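Local coordinates for leucine-rich repeat protein TpLRR (Treponema pallidum, PDB 6MLX) that is of unknown function but is a secreted, probably periplasmic protein with BspA-type leucine-rich repeats, a scaffold that often mediates binding, at residues S127-L133 and E150-L156; G143-A149 and L167-N173. All coordinates share one frame; numbering follows the deposited sequence.

Interaction 1: S127-L133 and E150-L156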
ATOM      1  N   SER A 127       4.654  11.506  -2.185  1.00 29.55           N
ATOM      2  CA  SER A 127       3.721  12.199  -3.064  1.00 29.84           C
ATOM      3  C   SER A 127       2.273  11.797  -2.839  1.00 29.84           C
ATOM      4  O   SER A 127       1.376  12.398  -3.446  1.00 30.06           O
ATOM      5  CB  SER A 127       4.074  11.949  -4.541  1.00 29.91           C
ATOM      6  OG  SER A 127       5.320  12.521  -4.884  1.00 29.99           O
ATOM      7  N   LEU A 128       2.026  10.798  -2.010  1.00 29.58           N
ATOM      8  CA  LEU A 128       0.683  10.261  -1.850  1.00 29.55           C
ATOM      9  C   LEU A 128      -0.196  11.275  -1.121  1.00 29.72           C
ATOM     10  O   LEU A 128       0.160  11.753  -0.042  1.00 29.72           O
ATOM     11  CB  LEU A 128       0.760   8.936  -1.095  1.00 29.24           C
ATOM     12  CG  LEU A 128      -0.453   8.019  -0.923  1.00 29.29           C
ATOM     13  CD1 LEU A 128      -1.043   7.618  -2.259  1.00 29.17           C
ATOM     14  CD2 LEU A 128      -0.009   6.782  -0.133  1.00 29.05           C
ATOM     15  N   VAL A 129      -1.338  11.612  -1.717  1.00 29.90           N
ATOM     16  CA  VAL A 129      -2.190  12.704  -1.247  1.00 30.12           C
ATOM     17  C   VAL A 129      -3.443  12.177  -0.539  1.00 30.01           C
ATOM     18  O   VAL A 129      -3.699  12.522   0.611  1.00 30.01           O
ATOM     19  CB  VAL A 129      -2.566  13.667  -2.399  1.00 30.43           C
ATOM     20  CG1 VAL A 129      -3.521  14.706  -1.890  1.00 30.63           C
ATOM     21  CG2 VAL A 129      -1.304  14.312  -2.964  1.00 30.54           C
ATOM     22  N   ASP A 130      -4.271  11.417  -1.245  1.00 29.95           N
ATOM     23  CA  ASP A 130      -5.507  10.879  -0.686  1.00 29.85           C
ATOM     24  C   ASP A 130      -5.396   9.363  -0.637  1.00 29.54           C
ATOM     25  O   ASP A 130      -4.843   8.749  -1.555  1.00 29.47           O
ATOM     26  CB  ASP A 130      -6.751  11.261  -1.519  1.00 30.03           C
ATOM     27  CG  ASP A 130      -7.085  12.754  -1.477  1.00 30.35           C
ATOM     28  OD1 ASP A 130      -6.744  13.442  -0.500  1.00 30.41           O
ATOM     29  OD2 ASP A 130      -7.740  13.231  -2.433  1.00 30.54           O
ATOM     30  N   VAL A 131      -5.916   8.757   0.431  1.00 29.35           N
ATOM     31  CA  VAL A 131      -6.127   7.311   0.447  1.00 29.08           C
ATOM     32  C   VAL A 131      -7.488   7.011   1.056  1.00 29.00           C
ATOM     33  O   VAL A 131      -7.909   7.624   2.045  1.00 29.06           O
ATOM     34  CB  VAL A 131      -5.005   6.505   1.159  1.00 28.88           C
ATOM     35  CG1 VAL A 131      -3.921   7.380   1.684  1.00 29.00           C
ATOM     36  CG2 VAL A 131      -5.556   5.566   2.247  1.00 28.76           C
ATOM     37  N   VAL A 132      -8.181   6.087   0.413  1.00 28.93           N
ATOM     38  CA  VAL A 132      -9.476   5.600   0.845  1.00 28.87           C
ATOM     39  C   VAL A 132      -9.315   4.115   1.089  1.00 28.62           C
ATOM     40  O   VAL A 132      -9.022   3.362   0.159  1.00 28.53           O
ATOM     41  CB  VAL A 132     -10.562   5.867  -0.205  1.00 28.89           C
ATOM     42  CG1 VAL A 132     -11.860   5.186   0.198  1.00 28.73           C
ATOM     43  CG2 VAL A 132     -10.738   7.373  -0.388  1.00 29.22           C
ATOM     44  N   LEU A 133      -9.488   3.703   2.330  1.00 28.68           N
ATOM     45  CA  LEU A 133      -9.358   2.298   2.668  1.00 28.52           C
ATOM     46  C   LEU A 133     -10.742   1.661   2.629  1.00 28.33           C
ATOM     47  O   LEU A 133     -11.623   2.082   3.389  1.00 28.32           O
ATOM     48  CB  LEU A 133      -8.717   2.133   4.037  1.00 28.49           C
ATOM     49  CG  LEU A 133      -7.302   2.733   4.182  1.00 28.77           C
ATOM     50  CD1 LEU A 133      -6.836   2.780   5.631  1.00 28.75           C
ATOM     51  CD2 LEU A 133      -6.286   1.970   3.321  1.00 28.65           C
ATOM     52  N   GLU A 150       3.007  14.248   2.124  1.00 29.84           N
ATOM     53  CA  GLU A 150       1.964  14.952   1.393  1.00 30.12           C
ATOM     54  C   GLU A 150       0.568  14.381   1.630  1.00 30.08           C
ATOM     55  O   GLU A 150      -0.412  14.920   1.088  1.00 30.29           O
ATOM     56  CB  GLU A 150       2.292  14.965  -0.102  1.00 30.21           C
ATOM     57  CG  GLU A 150       3.504  15.859  -0.456  1.00 30.36           C
ATOM     58  CD  GLU A 150       3.273  17.348  -0.245  1.00 30.66           C
ATOM     59  OE1 GLU A 150       2.105  17.785  -0.120  1.00 30.83           O
ATOM     60  OE2 GLU A 150       4.273  18.098  -0.185  1.00 30.74           O
ATOM     61  N   LEU A 151       0.457  13.315   2.428  1.00 29.81           N
ATOM     62  CA  LEU A 151      -0.812  12.686   2.761  1.00 29.75           C
ATOM     63  C   LEU A 151      -1.742  13.657   3.477  1.00 29.95           C
ATOM     64  O   LEU A 151      -1.484  14.023   4.626  1.00 29.92           O
ATOM     65  CB  LEU A 151      -0.572  11.459   3.638  1.00 29.44           C
ATOM     66  CG  LEU A 151      -1.802  10.660   4.056  1.00 29.33           C
ATOM     67  CD1 LEU A 151      -2.598  10.277   2.818  1.00 29.38           C
ATOM     68  CD2 LEU A 151      -1.362   9.438   4.833  1.00 29.03           C
ATOM     69  N   ALA A 152      -2.827  14.063   2.816  1.00 30.14           N
ATOM     70  CA  ALA A 152      -3.758  15.037   3.365  1.00 30.34           C
ATOM     71  C   ALA A 152      -5.018  14.407   3.949  1.00 30.22           C
ATOM     72  O   ALA A 152      -5.580  14.944   4.906  1.00 30.30           O
ATOM     73  CB  ALA A 152      -4.156  16.053   2.285  1.00 30.63           C
ATOM     74  N   SER A 153      -5.462  13.278   3.408  1.00 30.02           N
ATOM     75  CA  SER A 153      -6.772  12.722   3.723  1.00 29.94           C
ATOM     76  C   SER A 153      -6.713  11.203   3.716  1.00 29.64           C
ATOM     77  O   SER A 153      -6.269  10.606   2.732  1.00 29.58           O
ATOM     78  CB  SER A 153      -7.823  13.196   2.707  1.00 30.14           C
ATOM     79  OG  SER A 153      -9.082  12.622   2.991  1.00 30.04           O
ATOM     80  N   VAL A 154      -7.193  10.588   4.792  1.00 29.46           N
ATOM     81  CA  VAL A 154      -7.292   9.137   4.909  1.00 29.17           C
ATOM     82  C   VAL A 154      -8.693   8.791   5.388  1.00 29.09           C
ATOM     83  O   VAL A 154      -9.141   9.304   6.422  1.00 29.18           O
ATOM     84  CB  VAL A 154      -6.256   8.552   5.891  1.00 29.21           C
ATOM     85  CG1 VAL A 154      -6.518   7.058   6.105  1.00 28.97           C
ATOM     86  CG2 VAL A 154      -4.848   8.774   5.385  1.00 29.17           C
ATOM     87  N   ARG A 155      -9.382   7.930   4.651  1.00 29.23           N
ATOM     88  CA  ARG A 155     -10.635   7.353   5.119  1.00 29.23           C
ATOM     89  C   ARG A 155     -10.344   5.943   5.615  1.00 28.99           C
ATOM     90  O   ARG A 155      -9.806   5.116   4.871  1.00 29.08           O
ATOM     91  CB  ARG A 155     -11.704   7.333   4.028  1.00 29.13           C
ATOM     92  CG  ARG A 155     -13.070   6.770   4.500  1.00 29.02           C
ATOM     93  CD  ARG A 155     -14.006   6.489   3.308  1.00 28.96           C
ATOM     94  NE  ARG A 155     -14.229   7.683   2.492  1.00 29.16           N
ATOM     95  CZ  ARG A 155     -14.658   7.674   1.230  1.00 29.14           C
ATOM     96  NH1 ARG A 155     -14.920   6.526   0.609  1.00 28.95           N
ATOM     97  NH2 ARG A 155     -14.810   8.820   0.581  1.00 29.45           N
ATOM     98  N   LEU A 156     -10.682   5.687   6.870  1.00 29.12           N
ATOM     99  CA  LEU A 156     -10.445   4.400   7.495  1.00 28.90           C
ATOM    100  C   LEU A 156     -11.552   3.409   7.138  1.00 28.65           C
ATOM    101  O   LEU A 156     -12.668   3.809   6.787  1.00 28.53           O
ATOM    102  CB  LEU A 156     -10.371   4.570   9.007  1.00 29.00           C
ATOM    103  CG  LEU A 156      -9.222   5.429   9.542  1.00 29.23           C
ATOM    104  CD1 LEU A 156      -9.502   5.788  10.986  1.00 29.27           C
ATOM    105  CD2 LEU A 156      -7.912   4.686   9.420  1.00 29.11           C
TER
HETATM  106  O   HOH W   1      -9.511  10.277   1.874  1.00 29.62           O

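Interaction 2: G143-A149 and L167-N173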
ATOM      1  N   GLY A 143       3.242   1.713  11.037  1.00 27.89           N
ATOM      2  CA  GLY A 143       3.965   2.557  10.101  1.00 27.87           C
ATOM      3  C   GLY A 143       3.488   2.521   8.661  1.00 28.00           C
ATOM      4  O   GLY A 143       4.233   2.934   7.763  1.00 27.95           O
ATOM      5  N   ALA A 144       2.259   2.051   8.412  1.00 27.99           N
ATOM      6  CA  ALA A 144       1.803   1.839   7.041  1.00 28.06           C
ATOM      7  C   ALA A 144       1.893   3.111   6.203  1.00 28.17           C
ATOM      8  O   ALA A 144       2.166   3.038   5.004  1.00 28.15           O
ATOM      9  CB  ALA A 144       0.374   1.302   7.029  1.00 28.11           C
ATOM     10  N   PHE A 145       1.674   4.274   6.810  1.00 28.20           N
ATOM     11  CA  PHE A 145       1.803   5.543   6.103  1.00 28.33           C
ATOM     12  C   PHE A 145       2.875   6.431   6.732  1.00 28.39           C
ATOM     13  O   PHE A 145       2.767   7.660   6.718  1.00 28.49           O
ATOM     14  CB  PHE A 145       0.449   6.244   6.041  1.00 28.61           C
ATOM     15  CG  PHE A 145      -0.596   5.415   5.375  1.00 28.61           C
ATOM     16  CD1 PHE A 145      -0.652   5.340   3.988  1.00 28.53           C
ATOM     17  CD2 PHE A 145      -1.490   4.661   6.130  1.00 28.62           C
ATOM     18  CE1 PHE A 145      -1.606   4.554   3.357  1.00 28.54           C
ATOM     19  CE2 PHE A 145      -2.445   3.868   5.509  1.00 28.55           C
ATOM     20  CZ  PHE A 145      -2.501   3.817   4.122  1.00 28.51           C
ATOM     21  N   ARG A 146       3.926   5.804   7.271  1.00 28.53           N
ATOM     22  CA  ARG A 146       5.044   6.538   7.858  1.00 28.47           C
ATOM     23  C   ARG A 146       5.673   7.468   6.826  1.00 28.47           C
ATOM     24  O   ARG A 146       5.925   7.070   5.689  1.00 28.37           O
ATOM     25  CB  ARG A 146       6.088   5.545   8.383  1.00 28.14           C
ATOM     26  CG  ARG A 146       7.284   6.174   9.104  1.00 28.07           C
ATOM     27  CD  ARG A 146       8.370   5.110   9.419  1.00 27.59           C
ATOM     28  NE  ARG A 146       7.813   3.881   9.986  1.00 27.48           N
ATOM     29  CZ  ARG A 146       7.363   3.778  11.238  1.00 27.45           C
ATOM     30  NH1 ARG A 146       7.397   4.834  12.038  1.00 27.62           N
ATOM     31  NH2 ARG A 146       6.869   2.629  11.693  1.00 27.37           N
ATOM     32  N   ASP A 147       5.892   8.722   7.217  1.00 28.60           N
ATOM     33  CA  ASP A 147       6.593   9.699   6.381  1.00 28.62           C
ATOM     34  C   ASP A 147       5.915   9.929   5.033  1.00 28.78           C
ATOM     35  O   ASP A 147       6.591  10.205   4.033  1.00 28.67           O
ATOM     36  CB  ASP A 147       8.046   9.287   6.146  1.00 28.32           C
ATOM     37  CG  ASP A 147       8.774   9.049   7.417  1.00 28.18           C
ATOM     38  OD1 ASP A 147       8.624   9.870   8.339  1.00 28.31           O
ATOM     39  OD2 ASP A 147       9.468   8.026   7.502  1.00 27.97           O
ATOM     40  N   CYS A 148       4.589   9.812   4.981  1.00 28.60           N
ATOM     41  CA  CYS A 148       3.834  10.259   3.811  1.00 28.85           C
ATOM     42  C   CYS A 148       3.585  11.756   3.989  1.00 29.16           C
ATOM     43  O   CYS A 148       2.544  12.205   4.470  1.00 29.31           O
ATOM     44  CB  CYS A 148       2.554   9.448   3.657  1.00 28.82           C
ATOM     45  SG  CYS A 148       2.883   7.712   3.149  1.00 28.51           S
ATOM     46  N   ALA A 149       4.593  12.545   3.612  1.00 29.25           N
ATOM     47  CA  ALA A 149       4.597  13.959   3.973  1.00 29.51           C
ATOM     48  C   ALA A 149       3.541  14.763   3.224  1.00 29.82           C
ATOM     49  O   ALA A 149       3.209  15.871   3.658  1.00 30.04           O
ATOM     50  CB  ALA A 149       5.983  14.564   3.732  1.00 29.53           C
ATOM     51  N   LEU A 167       1.327   4.599  12.832  1.00 28.44           N
ATOM     52  CA  LEU A 167       0.606   4.463  11.564  1.00 28.51           C
ATOM     53  C   LEU A 167       0.747   5.717  10.700  1.00 28.63           C
ATOM     54  O   LEU A 167       1.040   5.624   9.509  1.00 28.58           O
ATOM     55  CB  LEU A 167      -0.870   4.145  11.823  1.00 28.65           C
ATOM     56  CG  LEU A 167      -1.768   3.994  10.589  1.00 28.68           C
ATOM     57  CD1 LEU A 167      -1.276   2.862   9.704  1.00 28.44           C
ATOM     58  CD2 LEU A 167      -3.192   3.751  11.010  1.00 28.65           C
ATOM     59  N   PHE A 168       0.574   6.898  11.293  1.00 28.87           N
ATOM     60  CA  PHE A 168       0.670   8.163  10.565  1.00 29.03           C
ATOM     61  C   PHE A 168       1.863   9.008  11.019  1.00 29.03           C
ATOM     62  O   PHE A 168       1.836  10.240  10.921  1.00 29.15           O
ATOM     63  CB  PHE A 168      -0.629   8.961  10.703  1.00 29.25           C
ATOM     64  CG  PHE A 168      -1.840   8.242  10.181  1.00 29.26           C
ATOM     65  CD1 PHE A 168      -1.979   7.985   8.817  1.00 29.17           C
ATOM     66  CD2 PHE A 168      -2.839   7.821  11.048  1.00 29.34           C
ATOM     67  CE1 PHE A 168      -3.098   7.327   8.333  1.00 29.17           C
ATOM     68  CE2 PHE A 168      -3.965   7.152  10.569  1.00 29.27           C
ATOM     69  CZ  PHE A 168      -4.084   6.897   9.213  1.00 29.22           C
ATOM     70  N   GLU A 169       2.916   8.362  11.517  1.00 29.24           N
ATOM     71  CA  GLU A 169       4.100   9.086  11.956  1.00 29.14           C
ATOM     72  C   GLU A 169       4.728   9.863  10.802  1.00 29.05           C
ATOM     73  O   GLU A 169       4.984   9.317   9.724  1.00 28.95           O
ATOM     74  CB  GLU A 169       5.110   8.106  12.561  1.00 28.72           C
ATOM     75  CG  GLU A 169       6.375   8.762  13.060  1.00 28.53           C
ATOM     76  CD  GLU A 169       7.375   7.746  13.579  1.00 28.15           C
ATOM     77  OE1 GLU A 169       7.014   6.889  14.418  1.00 28.03           O
ATOM     78  OE2 GLU A 169       8.519   7.774  13.088  1.00 28.04           O
ATOM     79  N   GLY A 170       4.973  11.149  11.031  1.00 29.08           N
ATOM     80  CA  GLY A 170       5.575  11.984  10.015  1.00 29.10           C
ATOM     81  C   GLY A 170       4.636  12.468   8.932  1.00 29.35           C
ATOM     82  O   GLY A 170       5.110  12.982   7.916  1.00 29.28           O
ATOM     83  N   CYS A 171       3.319  12.309   9.107  1.00 29.18           N
ATOM     84  CA  CYS A 171       2.345  12.782   8.120  1.00 29.39           C
ATOM     85  C   CYS A 171       2.006  14.224   8.469  1.00 29.55           C
ATOM     86  O   CYS A 171       0.951  14.549   9.011  1.00 29.74           O
ATOM     87  CB  CYS A 171       1.113  11.884   8.096  1.00 29.43           C
ATOM     88  SG  CYS A 171       1.456  10.218   7.456  1.00 29.18           S
ATOM     89  N   ARG A 172       2.939  15.107   8.138  1.00 30.27           N
ATOM     90  CA  ARG A 172       2.835  16.490   8.567  1.00 30.48           C
ATOM     91  C   ARG A 172       1.765  17.279   7.824  1.00 30.70           C
ATOM     92  O   ARG A 172       1.448  18.390   8.252  1.00 30.83           O
ATOM     93  CB  ARG A 172       4.185  17.181   8.422  1.00 30.39           C
ATOM     94  CG  ARG A 172       4.911  16.908   7.137  1.00 30.22           C
ATOM     95  CD  ARG A 172       6.136  17.815   7.047  1.00 30.33           C
ATOM     96  NE  ARG A 172       7.031  17.446   5.953  1.00 30.22           N
ATOM     97  CZ  ARG A 172       6.897  17.899   4.714  1.00 30.13           C
ATOM     98  NH1 ARG A 172       5.904  18.720   4.414  1.00 30.54           N
ATOM     99  NH2 ARG A 172       7.752  17.535   3.771  1.00 30.02           N
ATOM    100  N   ASN A 173       1.188  16.746   6.745  1.00 30.18           N
ATOM    101  CA  ASN A 173       0.107  17.434   6.049  1.00 30.44           C
ATOM    102  C   ASN A 173      -1.253  16.775   6.258  1.00 30.43           C
ATOM    103  O   ASN A 173      -2.229  17.165   5.603  1.00 30.55           O
ATOM    104  CB  ASN A 173       0.423  17.538   4.561  1.00 30.53           C
ATOM    105  CG  ASN A 173       1.232  18.770   4.240  1.00 30.76           C
ATOM    106  OD1 ASN A 173       0.856  19.883   4.614  1.00 31.00           O
ATOM    107  ND2 ASN A 173       2.362  18.581   3.568  1.00 30.69           N
TER

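Interaction 1: S127-L133 and E150-L156
Strands 130-132 and 153-155 run parallel, their axes 4.9 Å apart at an angle of 2°, as successive rungs of the parallel sheet of a leucine-rich repeat solenoid. Asp130, Val131 and Val132 lie level with Ser153, Val154 and Arg155. The hydrogen bonds zigzag between the chains: Val131 N donates to Ser153 O (3.0 Å), Arg155 N to Val131 O, and Leu133 N to Arg155 O, while ahead of the strands Ala152 N reaches Val129 O at 2.8 Å. Strand 176-178 continues the sheet on the far side of 153-155.

The two faces differ in character. Inward, Val131 and Val154 stand side by side, with Val131 CG1 4.1 Å from Val154 CG2. The same CG1 meets Leu151 CD1 obliquely at 3.4 Å, tighter than normal van der Waals contact; Val131 is modelled with an eclipsed chi1, so this close approach is strained or uncertain. Leu151 carries CG opposite the backbone N (chi1 -179°), beside its own carbonyl carbon, and from there CD1 also touches Val129 O. Leu133 CD1 extends this apolar layer to Val154 CG1.

Asp130, Val132, Ser153 and Arg155 occupy the other face. Arg155 leaves the backbone extended and bends at chi3 (-57°), which lays its guanidinium alongside Val132: CG2 sits over the centre of one face, and CG1 approaches NH1 to 3.4 Å. Ser153 OG is held by Glu176 of the next strand. A water donates both to this hydroxyl oxygen, at 2.6 Å from Ser153 OG, and to the carbonyl oxygen of Val131.

Interaction 2: G143-A149 and L167-N173
Phe145 and Phe168 occupy equivalent places in two consecutive coils of the solenoid, and their side chains run side by side. Both rings leave beside the backbone N at nearly the same chi1 and similar chi2, and their planes lie 13° apart; the rings are slid past one another, with little overlap, and meet at Phe145 CD2 and Phe168 CE1, 3.8 Å apart. Leu167 CD1 packs against Ala144 CB at 3.5 Å and also reaches Phe145 CD2. Backbone bonds fix this spacing: Phe145 N donates to Leu167 O, and Asp147 N makes a nearly straight 2.7 Å bond to Glu169 O.

On the outer side of the coils, Arg146 and Glu169 project in the same direction. Arg146 stays extended until it bends at chi3 (-46°), bringing NH1 to 3.2 Å from Glu169 OE1 in a salt bridge. The carboxylate lies at the guanidinium edge, but the planes are strongly turned; Arg146 NE pairs with Asp120 of the preceding coil. Ala149 CB rests over one face of the Arg172 guanidinium, offset toward its rim. Asn173 ND2 donates to Ala149 O at 2.8 Å, while its OD1 accepts from Arg196.

Equivalent loops stacked like these type II turns, Phe145-Cys148 on Phe168-Cys171, each with an inverse gamma turn at its cysteine, are typical of leucine-rich repeat solenoids; in this BspA-type repeat phenylalanine fills the interior while Arg146 and Glu169 lie outside.

Overall arrangement
Interactions 1 and 2 belong to the same pair of adjoining solenoid coils and alternate along the chain: segment 143-149 leads directly into 150-156, and 167-173 leads on toward strand 176-178. Their centres are about 10 Å apart. The apolar side chains of both contacts meet in the interior, where Val154 CG2 packs on Phe168 CE1 at 3.7 Å. Leu151 CD2 lies 3.9 Å from both Phe145 CB and Cys171 SG, joining the sheet of interaction 1 to the loops of interaction 2. Nearer the surface, Glu150 touches Asn173. Interaction 1 supplies the parallel sheet, interaction 2 the irregular segments leading into strands 153-155 and 176-178; the coils therefore stack through both strands and loops.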